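Local coordinates for protein chitinase (Thermococcus chitonophagus, PDB 5XSW) that probably hydrolyses chitin as an endochitinase, this portion of the longer protein carrying a cleft occupied by linked N-acetylglucosamine sugars, at residues A[44-49]-A[86-91]; A[161-166]-A[448-453]; A[212-217]-A[249-254]; A[321-326]-A[356-361]. All blocks are in the same frame, centred on the assembly; numbering follows the deposited sequence.

How the contacts relate
From the N terminus, the chain first builds a beta domain, where contact 1 closes a loop of strands by pairing 45-51 with 80-89. That loop is complete before any other contact opens, and the centre of contact 1 lies about 56 and 60 Å from the centres of contacts 3 and 2, across the middle of the chain. In the mostly helical remainder, contact 2 draws a long loop shut, bringing 161-166 against the start of helix 449-461. Contacts 3 and 4 fall within that span, one after the other: contact 3 sets the end of helix 203-214 against the loop before helix 254-263 at the sugar site, and contact 4 joins two turns between helices.

Contact 1. Residues A[44-49]-A[86-91]; sequences GKVLSI and IEIQKS
I49 and I86 stand side by side and point the same way, a non-hydrogen-bonded antiparallel pair in which I49 CG2 lies 4.1 Å from I86 CG1. Both carry CG1 anti to the carbonyl carbon (chi1 -59° in I49), and each one's CG1 faces the other's CG2. On the same face V46 and I88 cross obliquely. I88 bends at its end (chi2 -74°), which puts CD1 4.0 Å from V46 CG2, while its other branch, CG2, rests 3.8 Å from G44 CA. V66 and Y59 of the facing sheet cover V46 and I49, and I13 of the next strand flanks I88.

The opposite face, with K45, S48, E87 and Q89, is more polar. S48 OG comes within 3.7 Å of E87 CB, and the carboxylate of E87 beyond it makes a weak, long ion pair with K12. L47 points toward the partner strand, its CD1 3.5 Å from Q89 N.

The backbone accounts for this extra residue. K45 and Q89 exchange two hydrogen bonds, with Q89 N to K45 O at 2.8 Å. E87 O then takes a bond of 2.8 Å from L47 N and a weak one of 3.4 Å from S48 N, while S48 O receives E87 N. Two residues opposite one make a classic beta bulge in strand 45-51, an outer strand of the four-stranded antiparallel sheet in this two-sheet beta domain.

Contact 2. Residues A[161-166]-A[448-453]; sequences QIIIGL and SYRYDF
Q161 and R450 make the tight polar part of this contact. The guanidinium grips one atom side-on: R450 NH2 donates to Q161 OE1 at 2.9 Å and R450 NE to the same oxygen at 3.1 Å. OE1 lies in the guanidinium plane, yet both donors reach it from one face of the amide. Y451 OH sits over one guanidinium face, and Q161 NE2 meets the Y451 ring edge at CE1. Beyond the contact, NE2 is held by the carbonyls of D141 and Y139, and R450 NH2 by that of P142. An alanine in place of Q161 would probably leave R450 NE without its partner here and the D141 carbonyl without this donor.

Alongside, I162 N donates to R450 O at 3.0 Å, and I162 CD1 makes a CH-pi contact over one face of the Y449 ring, 3.9 Å from its centre, with F453 CB 4.3 Å from the same I162 CD1; Y449 OH goes to A189 O.

The fit is looser at I163, partly exposed, which brings only CD1 near R450 NE, at 3.8 Å. The loop thus lies across a capped helix start: S448 is the N-cap of helix 449-461, its OG accepting from Y451 N at 3.0 Å.

Contact 3. Residues A[212-217]-A[249-254]; sequences KENWGT and IFQVES. With NAG (2-acetamido-2-deoxy-beta-D-glucopyranose), chain C; NDG (2-acetamido-2-deoxy-alpha-D-glucopyranose), chain B; GOL (glycerol), chain I; PO4 (phosphate ion), chain M.
The side chains of N214 and Q251 cross at about a right angle, their amide planes 56° apart, with N214 ND2 3.8 Å from Q251 NE2. Rather than bonding to each other, both turn to G248 O, N214 weakly; N214 OD1 accepts from Q242 N. At the edge of the W215 ring, in its plane, lies O6 of the NDG sugar. These groups line the glycan cleft, where the end of helix 203-214 meets the loop before helix 254-263 and holds two linked sugars, NDG and NAG.

E213 points across to the loop, its CB 3.5 Å from I249 O, and the bend at chi2 (-70°) brings CD to 3.6 Å from NAG O4. Its OE2 accepts from that hydroxyl, NAG O4, at 2.7 Å; OE1 is bound by H374 and by a glycerol probably left from crystallisation. An alanine at E213 would probably leave NAG O4 without this acceptor and H374 NE2 without its mate.

Away from the sugars, I249 CG2 packs on G216 CA at 3.7 Å. From the loop side, Q251 OE1 takes the neighbouring hydroxyl, NAG O3, at 2.7 Å. K212 NZ reaches NDG O3 at 2.9 Å, and R338 of the second subunit also bonds to NAG. Last comes the acetamide of NAG, whose N2 donates to the backbone E213 O at 2.7 Å.

Contact 4. Residues A[321-326]-A[356-361]; sequences LAKDPW and AINAEV
D324 N, A356 O at the end of helix 353-357 and A359 O of the turn after it share one water. It accepts from D324 N at 3.0 Å and donates to both oxygens, lying 2.6 Å from A359 O. The water bridges where the backbones do not bond directly, since D324 N and A359 O meet at a poor angle. Next to it, K323 N donates directly to I357 O at 2.8 Å, and A322 CA adds a CA-H...O contact to the same oxygen.

K323 then extends beyond CG past N358, its CD 3.6 Å from N358 O. Its NZ makes a weak hydrogen bond to N358 OD1 at 3.1 Å, and the two side chains cross at a slant on the exposed side.

Both carboxylate oxygens of D324 are used. With CG anti to the backbone N (chi1 179°) the group comes to the V361 side, OD2 3.3 Å from V361 CA and accepting from L362 N; E330 nearby, a like charge, may raise its proton affinity. OD1 accepts from W326 N at 2.9 Å, met from above the carboxylate plane: an Asx turn.

L321 CB touches I357 CG2 at 4.3 Å, and F318 of helix 313-321 packs on I357. The contact thus joins two interhelical connections: segment 321-326 links helix 313-321 to helix 327-338, and segment 356-361 leads from helix 353-357 into helix 362-365.

Contact 1. Residues A[44-49]-A[86-91]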
# COMPACT_ATOMS: atom_id res chain seq x y z
N GLY A 44 -31.18 -21.32 -25.95
CA GLY A 44 -32.34 -21.47 -25.10
C GLY A 44 -32.60 -20.22 -24.26
O GLY A 44 -31.91 -19.21 -24.41
N LYS A 45 -33.56 -20.30 -23.35
CA LYS A 45 -33.92 -19.15 -22.52
C LYS A 45 -33.43 -19.44 -21.13
O LYS A 45 -33.74 -20.50 -20.58
CB LYS A 45 -35.43 -18.89 -22.51
CG LYS A 45 -35.88 -17.91 -21.39
CD LYS A 45 -37.39 -17.53 -21.49
CE LYS A 45 -37.60 -16.08 -21.99
NZ LYS A 45 -39.05 -15.62 -21.99
N VAL A 46 -32.64 -18.55 -20.54
CA VAL A 46 -32.18 -18.81 -19.18
C VAL A 46 -33.37 -18.64 -18.22
O VAL A 46 -33.97 -17.56 -18.17
CB VAL A 46 -31.02 -17.88 -18.76
CG1 VAL A 46 -30.65 -18.15 -17.29
CG2 VAL A 46 -29.82 -18.04 -19.68
N LEU A 47 -33.67 -19.68 -17.45
CA LEU A 47 -34.74 -19.59 -16.44
C LEU A 47 -34.22 -19.15 -15.07
O LEU A 47 -34.84 -18.34 -14.40
CB LEU A 47 -35.43 -20.95 -16.29
CG LEU A 47 -36.14 -21.46 -17.56
CD1 LEU A 47 -36.42 -22.96 -17.50
CD2 LEU A 47 -37.42 -20.71 -17.77
N SER A 48 -33.09 -19.71 -14.67
CA SER A 48 -32.48 -19.33 -13.40
C SER A 48 -31.01 -19.79 -13.32
O SER A 48 -30.64 -20.84 -13.86
CB SER A 48 -33.24 -19.96 -12.25
OG SER A 48 -32.90 -21.34 -12.22
N ILE A 49 -30.18 -19.01 -12.63
CA ILE A 49 -28.82 -19.40 -12.32
C ILE A 49 -28.65 -19.14 -10.83
O ILE A 49 -28.81 -17.98 -10.39
CB ILE A 49 -27.79 -18.59 -13.13
CG1 ILE A 49 -28.01 -18.75 -14.63
CG2 ILE A 49 -26.36 -18.95 -12.74
CD1 ILE A 49 -26.97 -18.02 -15.50
N ILE A 86 -27.68 -24.04 -13.31
CA ILE A 86 -28.23 -23.28 -14.42
C ILE A 86 -29.43 -24.06 -15.00
O ILE A 86 -29.31 -25.24 -15.33
CB ILE A 86 -27.20 -23.08 -15.55
CG1 ILE A 86 -25.93 -22.39 -15.02
CG2 ILE A 86 -27.83 -22.36 -16.75
CD1 ILE A 86 -24.73 -22.67 -15.88
N GLU A 87 -30.57 -23.39 -15.10
CA GLU A 87 -31.75 -24.01 -15.70
C GLU A 87 -32.12 -23.28 -16.98
O GLU A 87 -32.28 -22.06 -16.97
CB GLU A 87 -32.91 -24.02 -14.72
CG GLU A 87 -32.85 -25.26 -13.82
CD GLU A 87 -33.77 -25.17 -12.62
OE1 GLU A 87 -34.86 -24.56 -12.75
OE2 GLU A 87 -33.37 -25.71 -11.56
N ILE A 88 -32.23 -24.05 -18.07
CA ILE A 88 -32.46 -23.49 -19.39
C ILE A 88 -33.80 -24.05 -19.95
O ILE A 88 -34.06 -25.25 -19.84
CB ILE A 88 -31.33 -23.88 -20.37
CG1 ILE A 88 -29.95 -23.45 -19.87
CG2 ILE A 88 -31.57 -23.26 -21.78
CD1 ILE A 88 -29.74 -21.98 -20.00
N GLN A 89 -34.61 -23.21 -20.54
CA GLN A 89 -35.74 -23.69 -21.35
C GLN A 89 -35.32 -23.95 -22.80
O GLN A 89 -34.94 -23.02 -23.51
CB GLN A 89 -36.86 -22.69 -21.31
CG GLN A 89 -38.08 -23.12 -22.11
CD GLN A 89 -39.24 -22.25 -21.76
OE1 GLN A 89 -39.94 -22.52 -20.78
NE2 GLN A 89 -39.43 -21.16 -22.52
N LYS A 90 -35.39 -25.21 -23.24
CA LYS A 90 -34.80 -25.62 -24.53
C LYS A 90 -35.40 -24.88 -25.73
O LYS A 90 -36.62 -24.78 -25.84
CB LYS A 90 -34.95 -27.13 -24.72
CG LYS A 90 -34.18 -27.71 -25.90
CD LYS A 90 -34.22 -29.22 -25.79
CE LYS A 90 -33.41 -29.90 -26.88
NZ LYS A 90 -33.40 -31.38 -26.73
N SER A 91 -34.56 -24.38 -26.62
CA SER A 91 -35.08 -23.74 -27.82
C SER A 91 -33.91 -23.42 -28.71
O SER A 91 -32.79 -23.27 -28.22
CB SER A 91 -35.89 -22.49 -27.47
OG SER A 91 -35.81 -21.52 -28.48

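Contact 2. Residues A[161-166]-A[448-453]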
# COMPACT_ATOMS: atom_id res chain seq x y z
N GLN A 161 21.82 -8.53 -27.15
CA GLN A 161 22.60 -7.47 -26.48
C GLN A 161 21.69 -6.58 -25.62
O GLN A 161 20.58 -6.27 -26.05
CB GLN A 161 23.33 -6.55 -27.46
CG GLN A 161 24.60 -7.21 -28.12
CD GLN A 161 25.18 -6.34 -29.18
OE1 GLN A 161 25.23 -5.11 -29.06
NE2 GLN A 161 25.65 -6.99 -30.27
N ILE A 162 22.17 -6.18 -24.44
CA ILE A 162 21.52 -5.13 -23.62
C ILE A 162 22.20 -3.83 -23.91
O ILE A 162 23.43 -3.73 -23.81
CB ILE A 162 21.67 -5.37 -22.10
CG1 ILE A 162 21.16 -6.75 -21.74
CG2 ILE A 162 20.94 -4.27 -21.28
CD1 ILE A 162 21.72 -7.22 -20.44
N ILE A 163 21.43 -2.83 -24.29
CA ILE A 163 22.03 -1.56 -24.68
C ILE A 163 21.54 -0.44 -23.71
O ILE A 163 20.46 0.16 -23.91
CB ILE A 163 21.60 -1.13 -26.13
CG1 ILE A 163 21.77 -2.30 -27.13
CG2 ILE A 163 22.36 0.12 -26.51
CD1 ILE A 163 23.21 -2.79 -27.19
N ILE A 164 22.34 -0.14 -22.70
CA ILE A 164 22.01 0.98 -21.84
C ILE A 164 22.82 2.16 -22.36
O ILE A 164 24.05 2.12 -22.37
CB ILE A 164 22.38 0.71 -20.38
CG1 ILE A 164 21.54 -0.45 -19.82
CG2 ILE A 164 22.19 1.96 -19.54
CD1 ILE A 164 22.00 -0.94 -18.46
N GLY A 165 22.13 3.21 -22.78
CA GLY A 165 22.83 4.33 -23.38
C GLY A 165 23.17 5.38 -22.35
O GLY A 165 22.29 6.07 -21.84
N LEU A 166 24.46 5.50 -22.06
CA LEU A 166 24.92 6.47 -21.08
C LEU A 166 25.11 7.82 -21.75
O LEU A 166 26.22 8.31 -21.88
CB LEU A 166 26.22 5.98 -20.45
CG LEU A 166 26.18 4.54 -19.95
CD1 LEU A 166 27.54 4.08 -19.44
CD2 LEU A 166 25.12 4.37 -18.88
N SER A 448 30.54 -10.94 -20.77
CA SER A 448 30.22 -9.55 -20.99
C SER A 448 28.76 -9.28 -20.55
O SER A 448 27.85 -10.02 -20.94
CB SER A 448 30.35 -9.18 -22.44
OG SER A 448 29.71 -7.92 -22.69
N TYR A 449 28.55 -8.20 -19.79
CA TYR A 449 27.17 -7.81 -19.44
C TYR A 449 26.40 -7.50 -20.74
O TYR A 449 25.37 -8.08 -21.04
CB TYR A 449 27.17 -6.61 -18.50
CG TYR A 449 25.76 -6.09 -18.31
CD1 TYR A 449 24.93 -6.66 -17.37
CD2 TYR A 449 25.29 -5.04 -19.06
CE1 TYR A 449 23.59 -6.16 -17.15
CE2 TYR A 449 23.95 -4.52 -18.87
CZ TYR A 449 23.15 -5.09 -17.91
OH TYR A 449 21.89 -4.57 -17.74
N ARG A 450 26.96 -6.61 -21.53
CA ARG A 450 26.29 -6.18 -22.76
C ARG A 450 25.97 -7.36 -23.72
O ARG A 450 24.84 -7.51 -24.20
CB ARG A 450 27.17 -5.14 -23.49
CG ARG A 450 26.48 -4.68 -24.78
CD ARG A 450 27.28 -3.66 -25.53
NE ARG A 450 26.86 -3.62 -26.92
CZ ARG A 450 27.32 -2.73 -27.82
NH1 ARG A 450 28.18 -1.77 -27.46
NH2 ARG A 450 26.90 -2.80 -29.07
N TYR A 451 26.97 -8.23 -23.96
CA TYR A 451 26.83 -9.26 -25.01
C TYR A 451 26.27 -10.57 -24.52
O TYR A 451 25.57 -11.27 -25.26
CB TYR A 451 28.21 -9.47 -25.70
CG TYR A 451 28.66 -8.24 -26.47
CD1 TYR A 451 28.11 -7.93 -27.70
CD2 TYR A 451 29.54 -7.35 -25.89
CE1 TYR A 451 28.50 -6.79 -28.38
CE2 TYR A 451 29.93 -6.20 -26.56
CZ TYR A 451 29.41 -5.93 -27.79
OH TYR A 451 29.83 -4.78 -28.44
N ASP A 452 26.57 -10.94 -23.27
CA ASP A 452 26.23 -12.27 -22.79
C ASP A 452 25.11 -12.37 -21.76
O ASP A 452 24.55 -13.45 -21.56
CB ASP A 452 27.47 -12.90 -22.15
CG ASP A 452 28.61 -13.06 -23.13
OD1 ASP A 452 28.36 -13.56 -24.26
OD2 ASP A 452 29.73 -12.66 -22.78
N PHE A 453 24.86 -11.32 -20.99
CA PHE A 453 24.02 -11.59 -19.82
C PHE A 453 22.55 -11.95 -20.15
O PHE A 453 21.93 -12.74 -19.43
CB PHE A 453 24.09 -10.39 -18.79
CG PHE A 453 23.49 -10.76 -17.44
CD1 PHE A 453 24.06 -11.75 -16.68
CD2 PHE A 453 22.34 -10.11 -16.96
CE1 PHE A 453 23.49 -12.15 -15.44
CE2 PHE A 453 21.77 -10.46 -15.73
CZ PHE A 453 22.34 -11.48 -14.96

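Contact 3. Residues A[212-217]-A[249-254]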
# COMPACT_ATOMS: atom_id res chain seq x y z
N LYS A 212 15.38 10.87 -12.16
CA LYS A 212 14.37 11.86 -11.74
C LYS A 212 14.05 11.70 -10.26
O LYS A 212 14.03 12.71 -9.51
CB LYS A 212 13.09 11.72 -12.60
CG LYS A 212 11.92 12.59 -12.09
CD LYS A 212 12.32 14.08 -12.10
CE LYS A 212 11.57 14.84 -11.01
NZ LYS A 212 11.97 16.25 -10.85
N GLU A 213 13.82 10.48 -9.82
CA GLU A 213 13.34 10.24 -8.43
C GLU A 213 14.37 10.57 -7.38
O GLU A 213 14.01 11.09 -6.31
CB GLU A 213 12.93 8.78 -8.24
CG GLU A 213 11.60 8.46 -9.00
CD GLU A 213 10.37 9.12 -8.39
OE1 GLU A 213 9.29 8.92 -9.00
OE2 GLU A 213 10.48 9.75 -7.28
N ASN A 214 15.64 10.22 -7.63
CA ASN A 214 16.66 10.44 -6.58
C ASN A 214 18.08 10.41 -7.12
O ASN A 214 18.99 9.95 -6.44
CB ASN A 214 16.47 9.36 -5.48
CG ASN A 214 17.27 9.61 -4.18
OD1 ASN A 214 17.72 10.72 -3.90
ND2 ASN A 214 17.43 8.53 -3.38
N TRP A 215 18.25 10.88 -8.35
CA TRP A 215 19.59 10.97 -8.93
C TRP A 215 20.28 9.60 -8.85
O TRP A 215 21.49 9.54 -8.68
CB TRP A 215 20.44 12.03 -8.18
CG TRP A 215 20.19 13.45 -8.57
CD1 TRP A 215 19.34 14.36 -7.92
CD2 TRP A 215 20.71 14.15 -9.72
NE1 TRP A 215 19.41 15.58 -8.55
CE2 TRP A 215 20.21 15.48 -9.67
CE3 TRP A 215 21.58 13.80 -10.77
CZ2 TRP A 215 20.55 16.46 -10.62
CZ3 TRP A 215 21.93 14.79 -11.72
CH2 TRP A 215 21.38 16.09 -11.66
N GLY A 216 19.54 8.50 -8.94
CA GLY A 216 20.18 7.20 -8.64
C GLY A 216 21.20 6.83 -9.72
O GLY A 216 22.20 6.17 -9.45
N THR A 217 20.99 7.34 -10.92
CA THR A 217 21.64 6.84 -12.14
C THR A 217 22.14 7.98 -13.00
O THR A 217 22.27 7.84 -14.19
CB THR A 217 20.62 6.02 -12.97
OG1 THR A 217 19.42 6.83 -13.08
CG2 THR A 217 20.24 4.75 -12.22
N ILE A 249 16.51 4.44 -4.79
CA ILE A 249 16.73 5.38 -5.89
C ILE A 249 15.48 5.51 -6.76
O ILE A 249 15.40 6.45 -7.50
CB ILE A 249 17.92 4.95 -6.76
CG1 ILE A 249 17.74 3.53 -7.34
CG2 ILE A 249 19.27 4.94 -5.91
CD1 ILE A 249 18.88 3.17 -8.41
N PHE A 250 14.55 4.58 -6.67
CA PHE A 250 13.23 4.67 -7.39
C PHE A 250 12.13 5.32 -6.58
O PHE A 250 11.03 5.54 -7.09
CB PHE A 250 12.79 3.24 -7.76
CG PHE A 250 13.74 2.61 -8.76
CD1 PHE A 250 13.71 3.05 -10.10
CD2 PHE A 250 14.70 1.67 -8.34
CE1 PHE A 250 14.60 2.49 -11.06
CE2 PHE A 250 15.63 1.09 -9.28
CZ PHE A 250 15.55 1.48 -10.63
N GLN A 251 12.40 5.55 -5.28
CA GLN A 251 11.42 6.22 -4.35
C GLN A 251 10.12 5.47 -4.31
O GLN A 251 9.04 6.03 -4.43
CB GLN A 251 11.19 7.69 -4.74
CG GLN A 251 12.54 8.49 -4.62
CD GLN A 251 12.82 8.85 -3.12
OE1 GLN A 251 12.15 9.73 -2.58
NE2 GLN A 251 13.75 8.14 -2.45
N VAL A 252 10.24 4.16 -4.18
CA VAL A 252 9.06 3.33 -3.97
C VAL A 252 8.70 3.41 -2.45
O VAL A 252 9.52 3.01 -1.62
CB VAL A 252 9.32 1.84 -4.33
CG1 VAL A 252 8.07 0.99 -3.93
CG2 VAL A 252 9.65 1.68 -5.87
N GLU A 253 7.49 3.85 -2.12
CA GLU A 253 7.05 3.94 -0.70
C GLU A 253 6.50 2.66 -0.14
O GLU A 253 6.12 1.75 -0.90
CB GLU A 253 5.97 5.05 -0.59
CG GLU A 253 6.59 6.39 -0.94
CD GLU A 253 5.64 7.57 -0.71
OE1 GLU A 253 4.82 7.49 0.23
OE2 GLU A 253 5.70 8.55 -1.47
N SER A 254 6.41 2.56 1.19
CA SER A 254 5.96 1.31 1.72
C SER A 254 4.51 0.95 1.39
O SER A 254 4.22 -0.24 1.32
CB SER A 254 6.18 1.23 3.26
OG SER A 254 5.31 2.09 3.94
C1 NAG C . 12.10 13.92 -6.05
C2 NAG C . 11.80 13.15 -4.82
C3 NAG C . 10.78 12.05 -5.08
C4 NAG C . 9.55 12.56 -5.77
C5 NAG C . 9.96 13.26 -7.00
C6 NAG C . 8.72 13.83 -7.65
C7 NAG C . 13.48 12.76 -2.97
C8 NAG C . 14.80 12.08 -2.50
N2 NAG C . 13.05 12.57 -4.29
O3 NAG C . 10.38 11.37 -3.87
O4 NAG C . 8.74 11.46 -6.24
O5 NAG C . 10.86 14.38 -6.70
O6 NAG C . 9.26 14.58 -8.74
O7 NAG C . 12.77 13.45 -2.22
C1 NDG B . 14.89 18.33 -7.24
C2 NDG B . 13.56 18.01 -7.91
C3 NDG B . 12.77 16.99 -7.15
C4 NDG B . 13.54 15.75 -6.75
C5 NDG B . 14.84 16.14 -6.04
C6 NDG B . 15.79 14.96 -5.89
C7 NDG B . 12.50 19.80 -9.28
C8 NDG B . 11.63 21.11 -9.40
O5 NDG B . 15.61 17.08 -6.83
O3 NDG B . 11.66 16.61 -8.00
O4 NDG B . 12.84 15.07 -5.71
O6 NDG B . 16.92 15.32 -5.09
O7 NDG B . 12.89 19.19 -10.26
N2 NDG B . 12.81 19.25 -8.00
O1 NDG B . 14.68 19.01 -6.07
C1 GOL I . 5.12 8.74 -5.56
O1 GOL I . 4.55 7.45 -5.52
C2 GOL I . 6.59 8.47 -5.45
O2 GOL I . 6.85 7.57 -4.37
C3 GOL I . 7.21 8.14 -6.79
O3 GOL I . 7.13 9.21 -7.73
P PO4 M . 3.17 4.93 3.44
O1 PO4 M . 4.32 4.44 2.63
O2 PO4 M . 3.59 6.24 4.06
O3 PO4 M . 2.85 4.04 4.61
O4 PO4 M . 2.04 5.12 2.51

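Contact 4. Residues A[321-326]-A[356-361]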
# COMPACT_ATOMS: atom_id res chain seq x y z
N LEU A 321 -4.10 3.74 -31.98
CA LEU A 321 -4.66 5.00 -32.50
C LEU A 321 -4.09 6.29 -32.00
O LEU A 321 -4.23 7.31 -32.69
CB LEU A 321 -6.17 5.06 -32.21
CG LEU A 321 -7.07 3.94 -32.77
CD1 LEU A 321 -8.48 4.02 -32.23
CD2 LEU A 321 -7.10 4.04 -34.27
N ALA A 322 -3.51 6.30 -30.79
CA ALA A 322 -3.08 7.58 -30.20
C ALA A 322 -2.11 8.31 -31.11
O ALA A 322 -1.19 7.70 -31.65
CB ALA A 322 -2.44 7.35 -28.80
N LYS A 323 -2.27 9.62 -31.26
CA LYS A 323 -1.30 10.37 -32.09
C LYS A 323 0.06 10.56 -31.42
O LYS A 323 1.06 10.76 -32.10
CB LYS A 323 -1.86 11.75 -32.48
CG LYS A 323 -2.88 11.71 -33.66
CD LYS A 323 -3.45 13.12 -33.99
CE LYS A 323 -4.80 13.01 -34.78
NZ LYS A 323 -5.57 14.32 -34.87
N ASP A 324 0.12 10.53 -30.09
CA ASP A 324 1.39 10.74 -29.37
C ASP A 324 2.05 9.36 -29.23
O ASP A 324 1.51 8.42 -28.60
CB ASP A 324 1.12 11.40 -27.98
CG ASP A 324 2.39 11.62 -27.15
OD1 ASP A 324 3.48 11.14 -27.51
OD2 ASP A 324 2.28 12.32 -26.14
N PRO A 325 3.19 9.17 -29.89
CA PRO A 325 3.78 7.84 -29.84
C PRO A 325 4.33 7.47 -28.40
O PRO A 325 4.62 6.32 -28.12
CB PRO A 325 4.92 7.94 -30.87
CG PRO A 325 5.33 9.36 -30.82
CD PRO A 325 4.03 10.13 -30.63
N TRP A 326 4.43 8.45 -27.52
CA TRP A 326 4.94 8.19 -26.15
C TRP A 326 3.75 8.14 -25.16
O TRP A 326 3.97 8.13 -23.93
CB TRP A 326 5.95 9.27 -25.77
CG TRP A 326 7.31 9.10 -26.39
CD1 TRP A 326 7.71 9.53 -27.64
CD2 TRP A 326 8.45 8.46 -25.80
NE1 TRP A 326 9.03 9.17 -27.85
CE2 TRP A 326 9.50 8.53 -26.74
CE3 TRP A 326 8.67 7.83 -24.58
CZ2 TRP A 326 10.77 7.99 -26.50
CZ3 TRP A 326 9.93 7.30 -24.33
CH2 TRP A 326 10.96 7.38 -25.28
N ALA A 356 -7.94 12.20 -25.99
CA ALA A 356 -6.67 11.49 -25.69
C ALA A 356 -6.01 10.98 -26.97
O ALA A 356 -4.81 11.22 -27.21
CB ALA A 356 -6.92 10.34 -24.78
N ILE A 357 -6.78 10.27 -27.80
CA ILE A 357 -6.11 9.72 -28.99
C ILE A 357 -5.72 10.80 -30.00
O ILE A 357 -4.82 10.57 -30.83
CB ILE A 357 -6.92 8.65 -29.72
CG1 ILE A 357 -8.17 9.23 -30.32
CG2 ILE A 357 -7.21 7.42 -28.83
CD1 ILE A 357 -8.90 8.18 -31.16
N ASN A 358 -6.31 11.99 -29.91
CA ASN A 358 -5.97 13.06 -30.86
C ASN A 358 -4.91 14.01 -30.38
O ASN A 358 -4.51 14.91 -31.11
CB ASN A 358 -7.22 13.87 -31.24
CG ASN A 358 -8.12 13.10 -32.22
OD1 ASN A 358 -7.67 12.68 -33.27
ND2 ASN A 358 -9.36 12.87 -31.83
N ALA A 359 -4.45 13.82 -29.15
CA ALA A 359 -3.47 14.74 -28.63
C ALA A 359 -2.09 14.46 -29.22
O ALA A 359 -1.63 13.32 -29.22
CB ALA A 359 -3.43 14.65 -27.05
N GLU A 360 -1.39 15.51 -29.66
CA GLU A 360 -0.05 15.34 -30.18
C GLU A 360 0.94 15.10 -29.05
O GLU A 360 1.88 14.35 -29.21
CB GLU A 360 0.39 16.56 -30.98
CG GLU A 360 -0.37 16.72 -32.30
CD GLU A 360 0.30 17.71 -33.25
OE1 GLU A 360 1.39 18.22 -32.91
OE2 GLU A 360 -0.28 17.98 -34.34
N VAL A 361 0.74 15.78 -27.92
CA VAL A 361 1.49 15.51 -26.68
C VAL A 361 0.44 15.29 -25.59
O VAL A 361 -0.10 16.25 -25.05
CB VAL A 361 2.40 16.64 -26.32
CG1 VAL A 361 3.33 16.27 -25.15
CG2 VAL A 361 3.23 17.05 -27.56
O HOH W 1 -2.15 10.98 -28.22